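Local coordinates for protein ralf, proline/betaine transporter (Legionella pneumophila, PDB 4D7Q) that probably promotes guanine nucleotide exchange on small GTPases, and is here an engineered chimera of a Legionella Sec7 domain with a Rickettsia RalF capping domain, at residues Ser92-Leu97 against Tyr190-Ala195; Tyr209-Ile214 against Ser297-Gln302; Asp219-Gln224 against Ala324-Lys329; Arg233-Ile238 against Ile249-Pro254; Ala277-Val282 against Gln302-Glu307. The protein carries 2 engineered substitutions. All coordinates share one frame; numbering follows the deposited sequence.

Contact 1 (Ser92-Leu97 against Tyr190-Ala195); sequences SFVEGL and YSEIKA. With GOL (glycerol), chain F.
Ser-92 and Glu-192 share an unusually short hydrogen bond, Ser-92 OG to Glu-192 OE1 at 2.5 Å, while the other carboxylate oxygen holds a glycerol that probably came from the crystallisation liquor. The serine hydroxyl comes in on the syn lone pair of OE1. It also accepts from the backbone N of Glu-95, and Glu-95 OE1 takes the N-H of Ser-92 at 3.0 Å; this is a capping box at the start of helix 93-102. Ser-92 OG lies between the backbone N and the carbonyl carbon (chi1 84°), where Glu-95 N can reach it. Glycerol O2 donates to Glu-192 OE2 at 2.6 Å and accepts from Val-94 N, and glycerol O1 takes Phe-93 N at 2.8 Å, which links the carboxylate to the first turn of the helix. Beside the polar group, Val-94 CG1 lies 3.7 Å from Glu-192 CB, and Val-94 CG2 meets Ile-193 CG1 at 4.0 Å. The axes of the short helical segments 93-97 and 190-195 approach to 9.7 Å, at 42°. All of this lies in the Sec7 part of the chimera, where Phe-93 and Ile-193 also touch helix 135-152. The N-terminal end of a helix dipole should favour a negative Glu-192, although Glu-95, its OE2 4.9 Å from Glu-192 OE1, would partly oppose this.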
# COMPACT_ATOMS: atom_id res chain seq x y z
N SER A 92 -15.60 16.21 -10.27
CA SER A 92 -16.53 15.36 -9.58
C SER A 92 -15.77 14.39 -8.68
O SER A 92 -14.61 14.23 -8.86
CB SER A 92 -17.40 14.62 -10.56
OG SER A 92 -16.79 13.50 -11.02
N PHE A 93 -16.44 13.80 -7.72
CA PHE A 93 -15.78 12.94 -6.77
C PHE A 93 -15.15 11.76 -7.52
O PHE A 93 -14.02 11.49 -7.38
CB PHE A 93 -16.72 12.46 -5.67
CG PHE A 93 -16.08 11.51 -4.72
CD1 PHE A 93 -15.37 11.96 -3.66
CD2 PHE A 93 -16.18 10.17 -4.91
CE1 PHE A 93 -14.75 11.09 -2.81
CE2 PHE A 93 -15.56 9.30 -4.07
CZ PHE A 93 -14.86 9.75 -3.01
N VAL A 94 -15.93 11.12 -8.36
CA VAL A 94 -15.48 9.96 -9.16
C VAL A 94 -14.31 10.35 -10.10
O VAL A 94 -13.32 9.63 -10.14
CB VAL A 94 -16.67 9.28 -9.90
CG1 VAL A 94 -16.19 8.15 -10.83
CG2 VAL A 94 -17.69 8.74 -8.92
N GLU A 95 -14.40 11.52 -10.80
CA GLU A 95 -13.32 11.99 -11.70
C GLU A 95 -12.01 12.18 -10.92
O GLU A 95 -10.96 11.78 -11.39
CB GLU A 95 -13.66 13.34 -12.37
CG GLU A 95 -14.75 13.32 -13.42
CD GLU A 95 -15.16 14.68 -13.97
OE1 GLU A 95 -15.14 15.69 -13.21
OE2 GLU A 95 -15.54 14.74 -15.16
N GLY A 96 -12.09 12.87 -9.77
CA GLY A 96 -10.94 13.16 -8.91
C GLY A 96 -10.28 11.91 -8.40
O GLY A 96 -9.06 11.77 -8.49
N LEU A 97 -11.10 10.96 -7.91
CA LEU A 97 -10.59 9.70 -7.39
C LEU A 97 -9.95 8.87 -8.50
O LEU A 97 -8.87 8.34 -8.30
CB LEU A 97 -11.69 8.91 -6.64
CG LEU A 97 -11.34 7.49 -6.17
CD1 LEU A 97 -10.31 7.52 -5.02
CD2 LEU A 97 -12.57 6.78 -5.70
N TYR A 190 -23.03 6.88 -8.94
CA TYR A 190 -23.29 5.64 -9.63
C TYR A 190 -23.16 5.71 -11.17
O TYR A 190 -22.53 4.88 -11.74
CB TYR A 190 -24.63 5.07 -9.23
CG TYR A 190 -24.84 3.65 -9.64
CD1 TYR A 190 -25.28 3.33 -10.90
CD2 TYR A 190 -24.62 2.63 -8.76
CE1 TYR A 190 -25.46 2.03 -11.28
CE2 TYR A 190 -24.81 1.33 -9.13
CZ TYR A 190 -25.23 1.04 -10.39
OH TYR A 190 -25.42 -0.24 -10.75
N SER A 191 -23.76 6.72 -11.77
CA SER A 191 -23.70 6.96 -13.22
C SER A 191 -22.24 7.06 -13.71
O SER A 191 -21.90 6.46 -14.72
CB SER A 191 -24.47 8.22 -13.58
OG SER A 191 -24.40 8.44 -14.98
N GLU A 192 -21.38 7.78 -12.96
CA GLU A 192 -19.97 7.96 -13.32
C GLU A 192 -19.15 6.70 -13.10
O GLU A 192 -18.25 6.42 -13.88
CB GLU A 192 -19.36 9.10 -12.54
CG GLU A 192 -19.95 10.46 -12.87
CD GLU A 192 -19.26 11.55 -12.10
OE1 GLU A 192 -18.04 11.72 -12.28
OE2 GLU A 192 -19.92 12.20 -11.26
N ILE A 193 -19.47 5.94 -12.05
CA ILE A 193 -18.81 4.64 -11.77
C ILE A 193 -19.12 3.68 -12.95
O ILE A 193 -18.21 3.04 -13.51
CB ILE A 193 -19.29 4.06 -10.40
CG1 ILE A 193 -18.64 4.83 -9.23
CG2 ILE A 193 -19.02 2.58 -10.29
CD1 ILE A 193 -19.26 4.48 -7.80
N LYS A 194 -20.39 3.61 -13.33
CA LYS A 194 -20.89 2.76 -14.41
C LYS A 194 -20.34 3.12 -15.81
O LYS A 194 -20.06 2.22 -16.61
CB LYS A 194 -22.43 2.69 -14.37
CG LYS A 194 -22.97 1.44 -15.03
CD LYS A 194 -24.49 1.43 -15.16
CE LYS A 194 -24.96 0.43 -16.20
NZ LYS A 194 -24.55 -0.98 -15.89
N ALA A 195 -20.13 4.42 -16.08
CA ALA A 195 -19.68 4.91 -17.39
C ALA A 195 -18.28 4.52 -17.81
O ALA A 195 -18.05 4.33 -19.01
CB ALA A 195 -19.82 6.43 -17.46
C1 GOL F . -19.65 14.18 -8.10
O1 GOL F . -18.99 14.72 -7.00
C2 GOL F . -19.70 12.68 -7.93
O2 GOL F . -18.96 12.00 -8.89
C3 GOL F . -21.12 12.18 -7.89
O3 GOL F . -21.95 13.08 -7.21

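Contact 2 (Tyr209-Ile214 against Ser297-Gln302)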
# COMPACT_ATOMS: atom_id res chain seq x y z
N TYR A 209 9.87 -10.13 0.63
CA TYR A 209 9.49 -11.48 0.23
C TYR A 209 7.99 -11.65 0.21
O TYR A 209 7.30 -11.25 1.16
CB TYR A 209 10.10 -12.50 1.18
CG TYR A 209 11.59 -12.36 1.37
CD1 TYR A 209 12.49 -12.83 0.40
CD2 TYR A 209 12.12 -11.84 2.55
CE1 TYR A 209 13.87 -12.75 0.60
CE2 TYR A 209 13.49 -11.75 2.75
CZ TYR A 209 14.36 -12.23 1.79
OH TYR A 209 15.72 -12.13 2.01
N GLN A 210 7.48 -12.23 -0.88
CA GLN A 210 6.04 -12.41 -1.05
C GLN A 210 5.74 -13.84 -1.42
O GLN A 210 6.45 -14.43 -2.23
CB GLN A 210 5.47 -11.44 -2.10
CG GLN A 210 3.93 -11.44 -2.18
CD GLN A 210 3.40 -10.32 -3.04
OE1 GLN A 210 3.93 -9.21 -3.05
NE2 GLN A 210 2.31 -10.56 -3.75
N ILE A 211 4.70 -14.40 -0.81
CA ILE A 211 4.23 -15.75 -1.10
C ILE A 211 2.75 -15.65 -1.44
O ILE A 211 1.92 -15.40 -0.54
CB ILE A 211 4.53 -16.81 -0.00
CG1 ILE A 211 5.95 -16.67 0.61
CG2 ILE A 211 4.27 -18.22 -0.59
CD1 ILE A 211 6.29 -17.70 1.78
N ASN A 212 2.42 -15.79 -2.73
CA ASN A 212 1.03 -15.74 -3.20
C ASN A 212 0.42 -17.11 -3.14
O ASN A 212 1.15 -18.10 -3.13
CB ASN A 212 0.96 -15.28 -4.65
CG ASN A 212 1.32 -13.85 -4.85
OD1 ASN A 212 1.14 -13.02 -3.95
ND2 ASN A 212 1.76 -13.55 -6.05
N ASN A 213 -0.92 -17.18 -3.16
CA ASN A 213 -1.71 -18.42 -3.20
C ASN A 213 -1.32 -19.38 -2.08
O ASN A 213 -1.25 -20.60 -2.30
CB ASN A 213 -1.63 -19.07 -4.61
CG ASN A 213 -1.82 -18.09 -5.75
OD1 ASN A 213 -2.86 -17.45 -5.90
ND2 ASN A 213 -0.80 -17.93 -6.58
N ILE A 214 -1.04 -18.82 -0.89
CA ILE A 214 -0.64 -19.61 0.28
C ILE A 214 -1.90 -20.16 0.95
O ILE A 214 -2.94 -19.49 0.91
CB ILE A 214 0.29 -18.80 1.24
CG1 ILE A 214 1.17 -19.73 2.12
CG2 ILE A 214 -0.47 -17.72 2.07
CD1 ILE A 214 2.42 -19.08 2.77
N SER A 297 -5.06 -16.08 -0.76
CA SER A 297 -4.33 -15.54 0.37
C SER A 297 -2.88 -15.23 -0.04
O SER A 297 -2.38 -15.78 -1.03
CB SER A 297 -4.33 -16.53 1.52
OG SER A 297 -5.59 -16.56 2.16
N LYS A 298 -2.24 -14.33 0.70
CA LYS A 298 -0.85 -13.95 0.48
C LYS A 298 -0.21 -13.47 1.79
O LYS A 298 -0.90 -13.00 2.71
CB LYS A 298 -0.70 -12.92 -0.68
CG LYS A 298 -0.80 -11.45 -0.24
CD LYS A 298 -0.55 -10.44 -1.35
CE LYS A 298 -1.11 -9.09 -0.91
NZ LYS A 298 -0.89 -8.05 -1.94
N ILE A 299 1.11 -13.62 1.86
CA ILE A 299 1.94 -13.13 2.95
C ILE A 299 3.09 -12.31 2.40
O ILE A 299 3.65 -12.65 1.35
CB ILE A 299 2.38 -14.20 4.00
CG1 ILE A 299 3.22 -15.32 3.37
CG2 ILE A 299 1.19 -14.74 4.82
CD1 ILE A 299 4.13 -16.07 4.41
N ILE A 300 3.41 -11.21 3.08
CA ILE A 300 4.53 -10.33 2.72
C ILE A 300 5.46 -10.24 3.94
O ILE A 300 5.05 -9.81 5.02
CB ILE A 300 4.07 -8.94 2.21
CG1 ILE A 300 3.21 -9.07 0.90
CG2 ILE A 300 5.29 -8.00 1.98
CD1 ILE A 300 2.39 -7.79 0.51
N ILE A 301 6.74 -10.64 3.74
CA ILE A 301 7.76 -10.63 4.80
C ILE A 301 8.82 -9.57 4.53
O ILE A 301 9.43 -9.56 3.47
CB ILE A 301 8.37 -12.04 5.08
CG1 ILE A 301 7.26 -13.10 5.30
CG2 ILE A 301 9.36 -12.02 6.27
CD1 ILE A 301 7.13 -13.99 4.17
N GLN A 302 9.06 -8.70 5.51
CA GLN A 302 10.05 -7.64 5.34
C GLN A 302 10.90 -7.43 6.56
O GLN A 302 10.36 -7.49 7.67
CB GLN A 302 9.36 -6.28 5.03
CG GLN A 302 8.55 -6.26 3.72
CD GLN A 302 7.68 -5.02 3.59
OE1 GLN A 302 7.60 -4.19 4.49
NE2 GLN A 302 7.04 -4.84 2.43
O HOH W 1 1.64 -7.38 -3.37
O HOH W 2 -4.88 -19.08 -1.26
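Ile-211 and Ile-299 lie side by side across two antiparallel strands of the capping domain, their CD1 atoms 3.8 Å apart. Ile-299 CG1 sits between the backbone N and the carbonyl carbon (chi1 61°), 3.9 Å from Ile-211 CB; Ile-214 crosses at about a right angle, its CD1 3.8 Å from Ile-299 CD1. Tyr-209 and Ile-301 share this face, toward helix 313-325, and the Tyr-209 hydroxyl bonds to Leu-344 O. On the other face Gln-210 CG, anti to the backbone N (chi1 -171°), lies 4.0 Å from Ile-300 CG1. Gln-210 NE2 gives a straight, in-plane bond to a lone pair of Asn-212 OD1 at 2.7 Å; OE1 accepts from Ser-206 N and from a water that takes Lys-298 NZ. The lysine's bond to Gly-108 O joins the fused parts of the chimera, so is not to be read as natural. Four backbone bonds fix the register. The face of Ile-211 and Ile-299 is apolar; Gln-210, Asn-212 and Lys-298 make the other more polar beside Ile-300, and the Gln-210 to Asn-212 bond fixes how both amides turn.

Contact 3 (Asp219-Gln224 against Ala324-Lys329)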
# COMPACT_ATOMS: atom_id res chain seq x y z
N ASP A 219 0.44 -25.38 3.11
CA ASP A 219 1.60 -24.96 3.90
C ASP A 219 1.42 -25.21 5.43
O ASP A 219 0.52 -24.63 6.04
CB ASP A 219 1.89 -23.47 3.61
CG ASP A 219 3.27 -22.97 4.01
OD1 ASP A 219 3.69 -23.25 5.15
OD2 ASP A 219 3.90 -22.28 3.20
N LYS A 220 2.30 -26.05 6.03
CA LYS A 220 2.26 -26.37 7.47
C LYS A 220 2.56 -25.18 8.37
O LYS A 220 1.94 -25.05 9.43
CB LYS A 220 3.15 -27.59 7.83
CG LYS A 220 2.81 -28.21 9.19
CD LYS A 220 3.64 -29.47 9.49
CE LYS A 220 4.78 -29.22 10.47
NZ LYS A 220 4.30 -29.08 11.86
N THR A 221 3.50 -24.30 7.95
CA THR A 221 3.83 -23.09 8.70
C THR A 221 2.65 -22.10 8.66
O THR A 221 2.30 -21.51 9.69
CB THR A 221 5.14 -22.46 8.20
OG1 THR A 221 6.11 -23.49 8.03
CG2 THR A 221 5.68 -21.40 9.17
N PHE A 222 2.04 -21.92 7.48
CA PHE A 222 0.88 -21.04 7.37
C PHE A 222 -0.32 -21.63 8.11
O PHE A 222 -1.04 -20.88 8.77
CB PHE A 222 0.53 -20.73 5.91
CG PHE A 222 -0.53 -19.67 5.76
CD1 PHE A 222 -0.23 -18.33 5.98
CD2 PHE A 222 -1.82 -20.00 5.38
CE1 PHE A 222 -1.20 -17.34 5.81
CE2 PHE A 222 -2.80 -19.01 5.21
CZ PHE A 222 -2.49 -17.69 5.43
N LYS A 223 -0.51 -22.98 8.04
CA LYS A 223 -1.59 -23.69 8.75
C LYS A 223 -1.55 -23.33 10.25
O LYS A 223 -2.56 -22.95 10.82
CB LYS A 223 -1.47 -25.21 8.58
CG LYS A 223 -2.57 -25.99 9.33
CD LYS A 223 -2.14 -27.40 9.71
CE LYS A 223 -2.49 -28.44 8.67
NZ LYS A 223 -1.94 -29.77 9.02
N GLN A 224 -0.35 -23.43 10.85
CA GLN A 224 -0.12 -23.15 12.26
C GLN A 224 -0.32 -21.67 12.59
O GLN A 224 -1.05 -21.35 13.53
CB GLN A 224 1.27 -23.64 12.68
CG GLN A 224 1.37 -25.16 12.70
CD GLN A 224 2.74 -25.62 13.10
OE1 GLN A 224 3.65 -25.73 12.28
NE2 GLN A 224 2.92 -25.85 14.39
N ALA A 324 11.95 -18.54 4.64
CA ALA A 324 12.38 -19.90 4.32
C ALA A 324 11.71 -20.96 5.21
O ALA A 324 11.72 -22.14 4.85
CB ALA A 324 13.89 -20.01 4.38
N SER A 325 11.11 -20.53 6.33
CA SER A 325 10.40 -21.38 7.29
C SER A 325 9.04 -21.82 6.75
O SER A 325 8.51 -22.84 7.20
CB SER A 325 10.24 -20.68 8.63
OG SER A 325 11.47 -20.61 9.32
N PHE A 326 8.45 -21.06 5.84
CA PHE A 326 7.18 -21.45 5.24
C PHE A 326 7.50 -22.56 4.24
O PHE A 326 8.56 -22.53 3.61
CB PHE A 326 6.45 -20.25 4.59
CG PHE A 326 5.86 -19.30 5.62
CD1 PHE A 326 4.58 -19.52 6.14
CD2 PHE A 326 6.60 -18.23 6.12
CE1 PHE A 326 4.05 -18.67 7.12
CE2 PHE A 326 6.07 -17.38 7.11
CZ PHE A 326 4.80 -17.60 7.60
N GLU A 327 6.64 -23.58 4.17
CA GLU A 327 6.86 -24.71 3.25
C GLU A 327 6.85 -24.27 1.79
O GLU A 327 7.64 -24.77 1.00
CB GLU A 327 5.80 -25.79 3.46
CG GLU A 327 6.02 -26.64 4.70
CD GLU A 327 5.04 -27.78 4.85
OE1 GLU A 327 3.94 -27.72 4.25
OE2 GLU A 327 5.36 -28.74 5.58
N THR A 328 5.98 -23.32 1.45
CA THR A 328 5.84 -22.78 0.10
C THR A 328 7.04 -21.92 -0.27
O THR A 328 7.42 -21.01 0.49
CB THR A 328 4.55 -21.96 -0.04
OG1 THR A 328 3.49 -22.60 0.67
CG2 THR A 328 4.16 -21.72 -1.50
N LYS A 329 7.63 -22.18 -1.44
CA LYS A 329 8.72 -21.34 -1.91
C LYS A 329 8.15 -19.93 -2.25
O LYS A 329 6.96 -19.80 -2.57
CB LYS A 329 9.52 -21.97 -3.08
CG LYS A 329 8.79 -22.03 -4.42
CD LYS A 329 9.74 -22.43 -5.56
CE LYS A 329 9.00 -22.59 -6.87
NZ LYS A 329 9.92 -22.98 -7.98
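Asp-219 puts its carboxylate against the backbone of Glu-327 and Thr-328, and this is the tight half of the contact. OD2 receives Thr-328 OG1 at 2.6 Å and Thr-328 N at 2.9 Å, both from the same face of the carboxylate. OD1 takes Glu-327 N from one face and Phe-222 N from the opposite one. Beside it, Thr-221 OG1 donates to Ser-325 O at 2.6 Å, and Thr-221 CG2 sits over one face of the Phe-326 ring, 3.9 Å from its centroid, a CH-pi contact. Asp-219 is the N-cap of helix 220-230, so one side chain both caps that helix and grips the turn following helix 313-325 in the capping domain. The ring of Phe-326 goes on to touch Ile-211 and Ile-299 of the sheet. Toward solvent the contact thins out to Lys-220 and Glu-327, both exposed. There Glu-327 OE1 accepts Lys-220 N at 2.9 Å from well above its carboxylate plane (75° out), while Lys-220 CB lies 3.4 Å from Glu-327 OE2.

Contact 4 (Arg233-Ile238 against Ile249-Pro254); sequences RNIQNI and IEFKNP
The ring of Phe-251 is met obliquely by Ile-235, whose CD1 comes to 3.6 Å from Phe-251 CD1 and 4.0 Å from Phe-251 CB. In the plane of the ring, at its edge, lies Asn-253 OD1, two residues further along the same chain. The Phe-251 side chain also touches Leu-229 of helix 220-230. Two residues back, Ile-249 crosses Ile-235 at about a right angle, with Ile-249 CG2 3.9 Å from Ile-235 CB. Strand 249-252 is part of an outermost strand of the antiparallel sheet in the capping domain, and the irregular segment 233-238, on its way from helix 220-230, lies against it through these apolar groups, with no hydrogen bond between the two. Val-268 of the neighbouring strand 264-271 touches Ile-235, Ile-249 and Phe-251 alike. Further along, Ile-249 CD1 passes 3.9 Å from the backbone N of Asn-237, whose own amide ND2 donates to Leu-242 O.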
# COMPACT_ATOMS: atom_id res chain seq x y z
N ARG A 233 -5.22 -16.85 19.66
CA ARG A 233 -4.32 -17.24 20.74
C ARG A 233 -3.02 -16.44 20.57
O ARG A 233 -2.75 -15.96 19.47
CB ARG A 233 -3.98 -18.73 20.63
CG ARG A 233 -5.11 -19.71 20.89
CD ARG A 233 -4.67 -21.13 20.58
NE ARG A 233 -4.35 -21.34 19.16
CZ ARG A 233 -3.94 -22.50 18.64
NH1 ARG A 233 -3.75 -23.55 19.43
NH2 ARG A 233 -3.71 -22.61 17.34
N ASN A 234 -1.99 -16.43 21.25
CA ASN A 234 -0.67 -15.82 21.04
C ASN A 234 0.11 -16.66 20.03
O ASN A 234 0.08 -17.89 20.09
CB ASN A 234 0.12 -15.77 22.34
CG ASN A 234 -0.39 -14.80 23.38
OD1 ASN A 234 -0.84 -13.70 23.07
ND2 ASN A 234 -0.25 -15.17 24.64
N ILE A 235 0.79 -15.98 19.09
CA ILE A 235 1.60 -16.65 18.07
C ILE A 235 2.88 -17.18 18.71
O ILE A 235 3.63 -16.43 19.34
CB ILE A 235 1.86 -15.72 16.83
CG1 ILE A 235 0.54 -15.25 16.22
CG2 ILE A 235 2.75 -16.41 15.76
CD1 ILE A 235 0.63 -14.07 15.31
N GLN A 236 3.11 -18.47 18.57
CA GLN A 236 4.32 -19.12 19.08
C GLN A 236 5.34 -19.31 17.94
O GLN A 236 4.98 -19.13 16.77
CB GLN A 236 3.96 -20.46 19.76
CG GLN A 236 3.30 -20.22 21.12
CD GLN A 236 2.88 -21.48 21.81
OE1 GLN A 236 1.78 -22.00 21.58
NE2 GLN A 236 3.72 -21.98 22.70
N ASN A 237 6.61 -19.60 18.28
CA ASN A 237 7.67 -19.86 17.32
C ASN A 237 7.42 -21.23 16.66
O ASN A 237 7.78 -22.27 17.20
CB ASN A 237 9.05 -19.74 17.97
CG ASN A 237 10.23 -20.01 17.06
OD1 ASN A 237 10.10 -20.27 15.86
ND2 ASN A 237 11.43 -19.96 17.61
N ILE A 238 6.76 -21.22 15.51
CA ILE A 238 6.43 -22.42 14.72
C ILE A 238 7.30 -22.47 13.45
O ILE A 238 7.02 -23.23 12.52
CB ILE A 238 4.89 -22.41 14.41
CG1 ILE A 238 4.39 -21.00 13.97
CG2 ILE A 238 4.10 -22.86 15.65
CD1 ILE A 238 4.25 -20.76 12.51
N ILE A 249 7.27 -12.40 19.86
CA ILE A 249 6.27 -12.28 18.83
C ILE A 249 5.03 -11.52 19.31
O ILE A 249 4.46 -11.82 20.33
CB ILE A 249 5.90 -13.64 18.21
CG1 ILE A 249 7.16 -14.42 17.84
CG2 ILE A 249 5.02 -13.42 16.99
CD1 ILE A 249 6.98 -15.84 17.42
N GLU A 250 4.68 -10.51 18.53
CA GLU A 250 3.57 -9.58 18.72
C GLU A 250 2.70 -9.63 17.46
O GLU A 250 3.21 -9.91 16.37
CB GLU A 250 4.16 -8.16 18.87
CG GLU A 250 3.20 -7.07 19.29
CD GLU A 250 3.79 -5.67 19.28
OE1 GLU A 250 4.98 -5.52 19.63
OE2 GLU A 250 3.05 -4.72 18.94
N PHE A 251 1.41 -9.35 17.62
CA PHE A 251 0.47 -9.26 16.50
C PHE A 251 -0.23 -7.92 16.56
O PHE A 251 -0.83 -7.59 17.58
CB PHE A 251 -0.54 -10.43 16.48
CG PHE A 251 -1.29 -10.48 15.16
CD1 PHE A 251 -0.68 -10.97 14.01
CD2 PHE A 251 -2.59 -9.98 15.06
CE1 PHE A 251 -1.36 -10.98 12.79
CE2 PHE A 251 -3.27 -10.00 13.84
CZ PHE A 251 -2.66 -10.50 12.72
N LYS A 252 -0.14 -7.13 15.46
CA LYS A 252 -0.76 -5.81 15.36
C LYS A 252 -2.01 -5.94 14.49
O LYS A 252 -1.92 -6.31 13.32
CB LYS A 252 0.23 -4.78 14.79
CG LYS A 252 1.37 -4.43 15.76
CD LYS A 252 2.14 -3.18 15.30
CE LYS A 252 3.38 -2.89 16.12
NZ LYS A 252 3.07 -2.32 17.46
N ASN A 253 -3.18 -5.72 15.11
CA ASN A 253 -4.47 -5.82 14.45
C ASN A 253 -4.74 -4.63 13.56
O ASN A 253 -4.37 -3.50 13.88
CB ASN A 253 -5.60 -6.01 15.47
CG ASN A 253 -5.51 -7.34 16.16
OD1 ASN A 253 -5.76 -8.39 15.57
ND2 ASN A 253 -5.07 -7.32 17.39
N PRO A 254 -5.35 -4.85 12.38
CA PRO A 254 -5.66 -3.71 11.52
C PRO A 254 -6.99 -3.09 11.93
O PRO A 254 -7.75 -3.70 12.67
CB PRO A 254 -5.76 -4.36 10.14
CG PRO A 254 -6.28 -5.74 10.42
CD PRO A 254 -5.87 -6.12 11.82

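Contact 5 (Ala277-Val282 against Gln302-Glu307)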
# COMPACT_ATOMS: atom_id res chain seq x y z
N ALA A 277 14.65 -7.55 13.55
CA ALA A 277 13.22 -7.28 13.55
C ALA A 277 12.64 -7.43 12.15
O ALA A 277 13.26 -7.01 11.17
CB ALA A 277 12.91 -5.91 14.14
N ALA A 278 11.49 -8.10 12.05
CA ALA A 278 10.86 -8.40 10.76
C ALA A 278 9.35 -8.46 10.89
O ALA A 278 8.83 -8.77 11.96
CB ALA A 278 11.40 -9.71 10.21
N GLU A 279 8.64 -8.20 9.79
CA GLU A 279 7.19 -8.18 9.81
C GLU A 279 6.55 -9.15 8.81
O GLU A 279 6.99 -9.23 7.66
CB GLU A 279 6.73 -6.73 9.54
CG GLU A 279 5.25 -6.52 9.27
CD GLU A 279 4.90 -5.14 8.76
OE1 GLU A 279 5.76 -4.50 8.11
OE2 GLU A 279 3.76 -4.69 9.00
N ILE A 280 5.49 -9.87 9.25
CA ILE A 280 4.72 -10.73 8.36
C ILE A 280 3.36 -10.08 8.17
O ILE A 280 2.55 -10.07 9.09
CB ILE A 280 4.53 -12.23 8.77
CG1 ILE A 280 5.81 -12.93 9.29
CG2 ILE A 280 3.89 -13.00 7.59
CD1 ILE A 280 5.50 -14.34 10.00
N GLN A 281 3.08 -9.59 6.96
CA GLN A 281 1.76 -9.05 6.65
C GLN A 281 0.93 -10.20 6.11
O GLN A 281 1.36 -10.86 5.16
CB GLN A 281 1.83 -7.94 5.62
CG GLN A 281 2.59 -6.70 6.08
CD GLN A 281 2.72 -5.77 4.90
OE1 GLN A 281 1.74 -5.43 4.25
NE2 GLN A 281 3.94 -5.40 4.57
N VAL A 282 -0.20 -10.49 6.78
CA VAL A 282 -1.14 -11.58 6.48
C VAL A 282 -2.40 -11.03 5.79
O VAL A 282 -3.08 -10.16 6.34
CB VAL A 282 -1.51 -12.41 7.76
CG1 VAL A 282 -2.55 -13.51 7.42
CG2 VAL A 282 -0.27 -13.04 8.41
N GLN A 302 9.06 -8.70 5.51
CA GLN A 302 10.05 -7.64 5.34
C GLN A 302 10.90 -7.43 6.56
O GLN A 302 10.36 -7.49 7.67
CB GLN A 302 9.36 -6.28 5.03
CG GLN A 302 8.55 -6.26 3.72
CD GLN A 302 7.68 -5.02 3.59
OE1 GLN A 302 7.60 -4.19 4.49
NE2 GLN A 302 7.04 -4.84 2.43
N PRO A 303 12.21 -7.09 6.39
CA PRO A 303 13.03 -6.68 7.55
C PRO A 303 12.45 -5.34 8.05
O PRO A 303 12.11 -4.47 7.24
CB PRO A 303 14.44 -6.49 6.97
CG PRO A 303 14.25 -6.31 5.52
CD PRO A 303 12.96 -6.95 5.12
N LEU A 304 12.29 -5.20 9.35
CA LEU A 304 11.67 -3.99 9.90
C LEU A 304 12.59 -2.77 10.05
O LEU A 304 13.64 -2.82 10.70
CB LEU A 304 10.97 -4.34 11.23
CG LEU A 304 9.80 -3.47 11.68
CD1 LEU A 304 8.64 -3.48 10.67
CD2 LEU A 304 9.31 -3.92 13.04
N ARG A 305 12.16 -1.64 9.44
CA ARG A 305 12.83 -0.35 9.58
C ARG A 305 12.44 0.16 10.97
O ARG A 305 11.28 0.03 11.37
CB ARG A 305 12.32 0.64 8.51
CG ARG A 305 13.15 0.67 7.24
CD ARG A 305 12.70 1.77 6.29
NE ARG A 305 12.94 3.11 6.83
CZ ARG A 305 14.02 3.84 6.59
NH1 ARG A 305 14.99 3.36 5.82
NH2 ARG A 305 14.15 5.05 7.12
N GLU A 306 13.42 0.65 11.75
CA GLU A 306 13.14 1.13 13.11
C GLU A 306 13.75 2.51 13.35
O GLU A 306 14.86 2.76 12.89
CB GLU A 306 13.60 0.12 14.18
CG GLU A 306 12.78 -1.16 14.21
CD GLU A 306 13.07 -2.09 15.38
OE1 GLU A 306 13.98 -2.94 15.25
OE2 GLU A 306 12.38 -1.97 16.42
N GLU A 307 13.00 3.39 14.07
CA GLU A 307 13.38 4.77 14.41
C GLU A 307 13.93 5.59 13.21
O GLU A 307 14.98 6.23 13.31
O HOH W 3 8.03 -3.82 7.23
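Glu-279 and Gln-302 form an antiparallel hydrogen-bonded pair, with Glu-279 N to Gln-302 O at 2.8 Å and Gln-302 N to Glu-279 O at 3.0 Å. Next to it Ala-278 and Pro-303 make a non-hydrogen-bonded pair, their CA atoms 4.2 Å apart. Beyond Pro-303 regular strand geometry ends, yet Leu-304 N still reaches Ala-277 O at 2.7 Å, coming from above the carbonyl plane (43° out of it). Strands 277-283 and 297-303 are neighbours within the antiparallel sheet of the capping domain, and on the face of Ala-278 and Pro-303 helix 313-325 packs against both residues. On the other face Glu-279 and Gln-302 lie side by side, pointing the same way, their carboxylate and amide planes 81° apart. One water donates to both Glu-279 OE1 and Gln-302 OE1. Glu-279 OE2 is hydrogen-bonded to Ser-267 OG and to a glycerol probably from the crystallisation liquor, and Gln-302 NE2 to Pro-207 O. Leu-304 CD1 comes to 3.9 Å from Glu-279 CB. Ala-277, itself buried, puts CB 3.8 Å from Leu-304 CB and 3.3 Å from OE1 of the exposed Glu-306.

Following the chain, contact 1 closes a largely helical loop within the Sec7 part before any other contact opens; its centre lies about 33 Å from that of contact 2. The remaining four belong to the capping domain. Contacts 2 and 3 open in turn at 209-214 and 219-224, and contact 4 opens and closes within both of their loops. Contact 5 then starts at 277-282. Segment 297-302 closes contact 2, and 302-307 closes contact 5, the two sharing Gln-302 and crossing. Segment 324-329 closes contact 3 last, crossing contact 2 and enclosing contact 5. Contacts 2 and 5 join adjacent strands, contact 3 sets a helix start and a turn over them, and contact 4 dresses one sheet edge.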